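Local coordinates for putative uncharacterized protein ORP (Desulfovibrio gigas, PDB 2WFB) that is of unconfirmed function but probably takes part in metal-cluster biosynthesis, its natural form carrying a mixed molybdenum-copper sulphide cluster absent from this apo structure, at residues E96-T99 and V100-V104; A55-N58 and A59-L63. All coordinates share one frame; numbering follows the deposited sequence.

Contact 1. Residues E96-T99 and V100-V104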
loop_
_atom_site.group_PDB
_atom_site.type_symbol
_atom_site.label_atom_id
_atom_site.label_comp_id
_atom_site.label_asym_id
_atom_site.label_seq_id
_atom_site.Cartn_x
_atom_site.Cartn_y
_atom_site.Cartn_z
ATOM N N GLU A 96 1.692 10.760 -2.081
ATOM C CA GLU A 96 2.858 10.981 -2.926
ATOM C C GLU A 96 3.599 12.244 -2.468
ATOM O O GLU A 96 2.990 13.218 -1.981
ATOM C CB GLU A 96 2.473 11.012 -4.415
ATOM C CG GLU A 96 1.627 12.216 -4.860
ATOM C CD GLU A 96 0.098 12.080 -4.669
ATOM O OE1 GLU A 96 -0.424 11.116 -4.069
ATOM O OE2 GLU A 96 -0.613 12.972 -5.159
ATOM N N GLY A 97 4.927 12.177 -2.555
ATOM C CA GLY A 97 5.786 13.284 -2.165
ATOM C C GLY A 97 6.368 13.065 -0.781
ATOM O O GLY A 97 7.286 13.786 -0.369
ATOM N N LEU A 98 5.821 12.082 -0.057
ATOM C CA LEU A 98 6.316 11.695 1.282
ATOM C C LEU A 98 7.257 10.516 1.152
ATOM O O LEU A 98 7.145 9.728 0.182
ATOM C CB LEU A 98 5.138 11.320 2.191
ATOM C CG LEU A 98 4.157 12.405 2.612
ATOM C CD1 LEU A 98 3.059 11.835 3.523
ATOM C CD2 LEU A 98 4.888 13.521 3.348
ATOM N N THR A 99 8.209 10.404 2.081
ATOM C CA THR A 99 8.961 9.172 2.210
ATOM C C THR A 99 8.094 8.115 2.880
ATOM O O THR A 99 7.044 8.420 3.460
ATOM C CB THR A 99 10.289 9.311 2.989
ATOM O OG1 THR A 99 10.009 9.595 4.349
ATOM C CG2 THR A 99 11.149 10.413 2.443
ATOM N N VAL A 100 8.507 6.862 2.761
ATOM C CA VAL A 100 7.744 5.770 3.350
ATOM C C VAL A 100 7.638 5.994 4.866
ATOM O O VAL A 100 6.537 5.900 5.422
ATOM C CB VAL A 100 8.302 4.367 2.963
ATOM C CG1 VAL A 100 7.651 3.243 3.817
ATOM C CG2 VAL A 100 8.065 4.093 1.453
ATOM N N ARG A 101 8.755 6.348 5.498
ATOM C CA ARG A 101 8.761 6.599 6.934
ATOM C C ARG A 101 7.786 7.707 7.324
ATOM O O ARG A 101 7.051 7.572 8.303
ATOM C CB ARG A 101 10.174 6.950 7.388
ATOM C CG ARG A 101 10.366 6.917 8.897
ATOM C CD ARG A 101 11.719 7.497 9.309
ATOM N NE ARG A 101 12.856 6.815 8.692
ATOM C CZ ARG A 101 13.423 5.694 9.133
ATOM N NH1 ARG A 101 12.975 5.064 10.219
ATOM N NH2 ARG A 101 14.461 5.198 8.476
ATOM N N GLN A 102 7.762 8.790 6.543
ATOM C CA GLN A 102 6.878 9.911 6.816
ATOM C C GLN A 102 5.426 9.558 6.620
ATOM O O GLN A 102 4.601 10.052 7.352
ATOM C CB GLN A 102 7.220 11.109 5.945
ATOM C CG GLN A 102 8.580 11.775 6.275
ATOM C CD GLN A 102 9.013 12.734 5.189
ATOM O OE1 GLN A 102 8.572 12.634 4.041
ATOM N NE2 GLN A 102 9.876 13.671 5.538
ATOM N N ALA A 103 5.089 8.729 5.624
ATOM C CA ALA A 103 3.695 8.351 5.411
ATOM C C ALA A 103 3.149 7.490 6.574
ATOM O O ALA A 103 2.007 7.666 7.019
ATOM C CB ALA A 103 3.524 7.625 4.084
ATOM N N VAL A 104 3.971 6.563 7.058
ATOM C CA VAL A 104 3.567 5.707 8.164
ATOM C C VAL A 104 3.388 6.584 9.396
ATOM O O VAL A 104 2.364 6.477 10.079
ATOM C CB VAL A 104 4.572 4.585 8.443
ATOM C CG1 VAL A 104 4.271 3.952 9.780
ATOM C CG2 VAL A 104 4.521 3.533 7.330
#

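Contact 2. Residues A55-N58 and A59-L63. With PO4 (phosphate ion), chain C.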
loop_
_atom_site.group_PDB
_atom_site.type_symbol
_atom_site.label_atom_id
_atom_site.label_comp_id
_atom_site.label_asym_id
_atom_site.label_seq_id
_atom_site.Cartn_x
_atom_site.Cartn_y
_atom_site.Cartn_z
ATOM N N ALA A 55 -3.579 -5.519 -12.885
ATOM C CA ALA A 55 -2.429 -5.313 -12.010
ATOM C C ALA A 55 -2.843 -4.984 -10.562
ATOM O O ALA A 55 -2.247 -5.482 -9.627
ATOM C CB ALA A 55 -1.517 -4.256 -12.569
ATOM N N GLY A 56 -3.904 -4.206 -10.375
ATOM C CA GLY A 56 -4.323 -3.827 -9.032
ATOM C C GLY A 56 -5.006 -4.950 -8.303
ATOM O O GLY A 56 -4.911 -5.049 -7.090
ATOM N N ILE A 57 -5.721 -5.794 -9.042
ATOM C CA ILE A 57 -6.224 -7.055 -8.505
ATOM C C ILE A 57 -5.071 -7.974 -8.069
ATOM O O ILE A 57 -5.085 -8.508 -6.962
ATOM C CB ILE A 57 -7.223 -7.721 -9.489
ATOM C CG1 ILE A 57 -8.513 -6.894 -9.505
ATOM C CG2 ILE A 57 -7.516 -9.135 -9.074
ATOM C CD1 ILE A 57 -9.377 -7.039 -10.728
ATOM N N ASN A 58 -4.043 -8.105 -8.897
ATOM C CA ASN A 58 -2.895 -8.918 -8.499
ATOM C C ASN A 58 -2.157 -8.358 -7.292
ATOM O O ASN A 58 -1.706 -9.104 -6.438
ATOM C CB ASN A 58 -1.910 -9.067 -9.652
ATOM C CG ASN A 58 -0.870 -10.147 -9.394
ATOM O OD1 ASN A 58 0.318 -9.862 -9.144
ATOM N ND2 ASN A 58 -1.312 -11.396 -9.446
ATOM N N ALA A 59 -2.002 -7.038 -7.245
ATOM C CA ALA A 59 -1.313 -6.377 -6.151
ATOM C C ALA A 59 -2.085 -6.541 -4.844
ATOM O O ALA A 59 -1.487 -6.806 -3.792
ATOM C CB ALA A 59 -1.078 -4.892 -6.486
ATOM N N ALA A 60 -3.417 -6.427 -4.915
ATOM C CA ALA A 60 -4.279 -6.635 -3.754
ATOM C C ALA A 60 -4.111 -8.045 -3.186
ATOM O O ALA A 60 -4.079 -8.230 -1.958
ATOM C CB ALA A 60 -5.718 -6.353 -4.110
ATOM N N GLN A 61 -3.997 -9.035 -4.077
ATOM C CA GLN A 61 -3.736 -10.427 -3.686
ATOM C C GLN A 61 -2.347 -10.626 -3.079
ATOM O O GLN A 61 -2.211 -11.359 -2.111
ATOM C CB GLN A 61 -4.004 -11.398 -4.844
ATOM C CG GLN A 61 -5.513 -11.534 -5.094
ATOM C CD GLN A 61 -5.885 -11.965 -6.514
ATOM O OE1 GLN A 61 -5.031 -12.370 -7.307
ATOM N NE2 GLN A 61 -7.179 -11.885 -6.831
ATOM N N VAL A 62 -1.332 -9.952 -3.612
ATOM C CA VAL A 62 -0.015 -9.950 -2.986
ATOM C C VAL A 62 -0.094 -9.423 -1.530
ATOM O O VAL A 62 0.449 -10.043 -0.610
ATOM C CB VAL A 62 1.007 -9.180 -3.846
ATOM C CG1 VAL A 62 2.325 -8.904 -3.062
ATOM C CG2 VAL A 62 1.318 -9.966 -5.117
ATOM N N LEU A 63 -0.779 -8.300 -1.328
ATOM C CA LEU A 63 -0.986 -7.724 0.002
ATOM C C LEU A 63 -1.809 -8.590 0.960
ATOM O O LEU A 63 -1.512 -8.639 2.136
ATOM C CB LEU A 63 -1.625 -6.330 -0.095
ATOM C CG LEU A 63 -0.740 -5.215 -0.649
ATOM C CD1 LEU A 63 -1.490 -3.885 -0.594
ATOM C CD2 LEU A 63 0.562 -5.122 0.126
HETATM P P PO4 C . -4.576 -2.033 -13.859
HETATM O O1 PO4 C . -5.025 -2.516 -12.502
HETATM O O2 PO4 C . -5.792 -1.521 -14.574
HETATM O O3 PO4 C . -3.485 -0.988 -13.682
HETATM O O4 PO4 C . -3.959 -3.158 -14.643
#

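Contact 1. Residues E96-T99 and V100-V104
Thr99 and Gln102 exchange hydrogen bonds at the start of helix 100-108, each using its side chain to satisfy the other's backbone N-H. Thr99 OG1 accepts from Gln102 N at 3.2 Å (N-H...O 159°); with chi1 at 68° the hydroxyl sits between the threonine's own N and carbonyl carbon, turned back over the first helical turn. In return Thr99 N donates to Gln102 OE1 at 3.0 Å, almost straight at the hydrogen (172°) though tilted from the amide plane. Gln102 achieves this by running its extended chain past the hydroxyl, with CG 3.2 Å from Thr99 OG1. The backbone bond from Ala103 N to Thr99 O, 2.9 Å, closes the first turn of the helix.

The apolar part is Leu98 CD1 against Ala103 CB at 4.3 Å; the other leucine methyl, CD2, comes to 3.9 Å from Gln102 OE1, a plain van der Waals approach. On the inner face Val100 packs on Val9 and Val31 of the sheet.

Charge enters through Arg101: the end of its side chain leads away from residues 96-99, and NE forms a salt bridge with Asp17 OD1. The reciprocal Thr99-Gln102 pair is a capping box, with Thr99 as the N-cap of the helix.

Contact 2. Residues A55-N58 and A59-L63
Gly56 N donates to O1 of the bound phosphate at 2.9 Å, and Ala55 N, one residue earlier, donates to O4 at 3.0 Å. Two successive N-H groups of the first turn of helix 55-66 thus hold two different oxygens of one anion, while Arg26 NH2 adds a third bond to it from a loop. Ala55 CB comes within 3.4 Å of O4 and forms a small apolar edge to the site, and Gly56 brings no side chain near O1.

Behind the anion the helix is regular. The carbonyls of Ala55, Gly56, Ile57 and Asn58 accept in turn from the N-H of Ala59, Ala60, Gln61 and Val62. The bond from Ala60 N to Gly56 O differs in that its donor stands above the carbonyl plane, 36° out of it.

Side chains add less. Ile57 and Gln61 lie side by side and point the same way: the CG2 branch of Ile57, anti to its own N, meets Gln61 NE2 at 3.6 Å, a methyl against the amide end. Next round the helix, Val62 CG2 touches the carbonyl Asn58 O at 3.4 Å, and the Val62 side chain runs across that of Asn58, whose OD1 is hydrogen-bonded to Ser48 OG. Ala59 meets Phe24 and, on strand 29-34, Phe30, whereas Ala60 lies against Ala83 and Leu84 of the neighbouring helix 78-86.

The phosphate probably comes from the crystallisation liquor, so it proves no natural ligand. Its position is nevertheless informative: the positive end of the helix dipole, two backbone donors and an arginine would together stabilise negative charge, and the chemistry marks the N terminus of this helix as a potential anion-binding site.

In the fold
From the N terminus the chain lays down strands 6-11, 29-34 and 40-44 and helix 46-49 before reaching contact 2, within helix 55-66. Strand 68-72, helix 78-86 and strand 90-92 follow, and contact 1 comes where the loop after that last strand enters helix 100-108. Both are local and close no long loop; they stand in series, neither nesting nor crossing. Their centres are 21 Å apart, on opposite sides of the chain's centre, and their nearest atoms about 12 Å. Strand 29-34 is a shared neighbour: residues 55-63 reach it through Phe30, residues 100-104 through Val31 and Val33. The two helices thus pack on the same mixed sheet, probably on opposite faces, since Phe30 alternates with these valines.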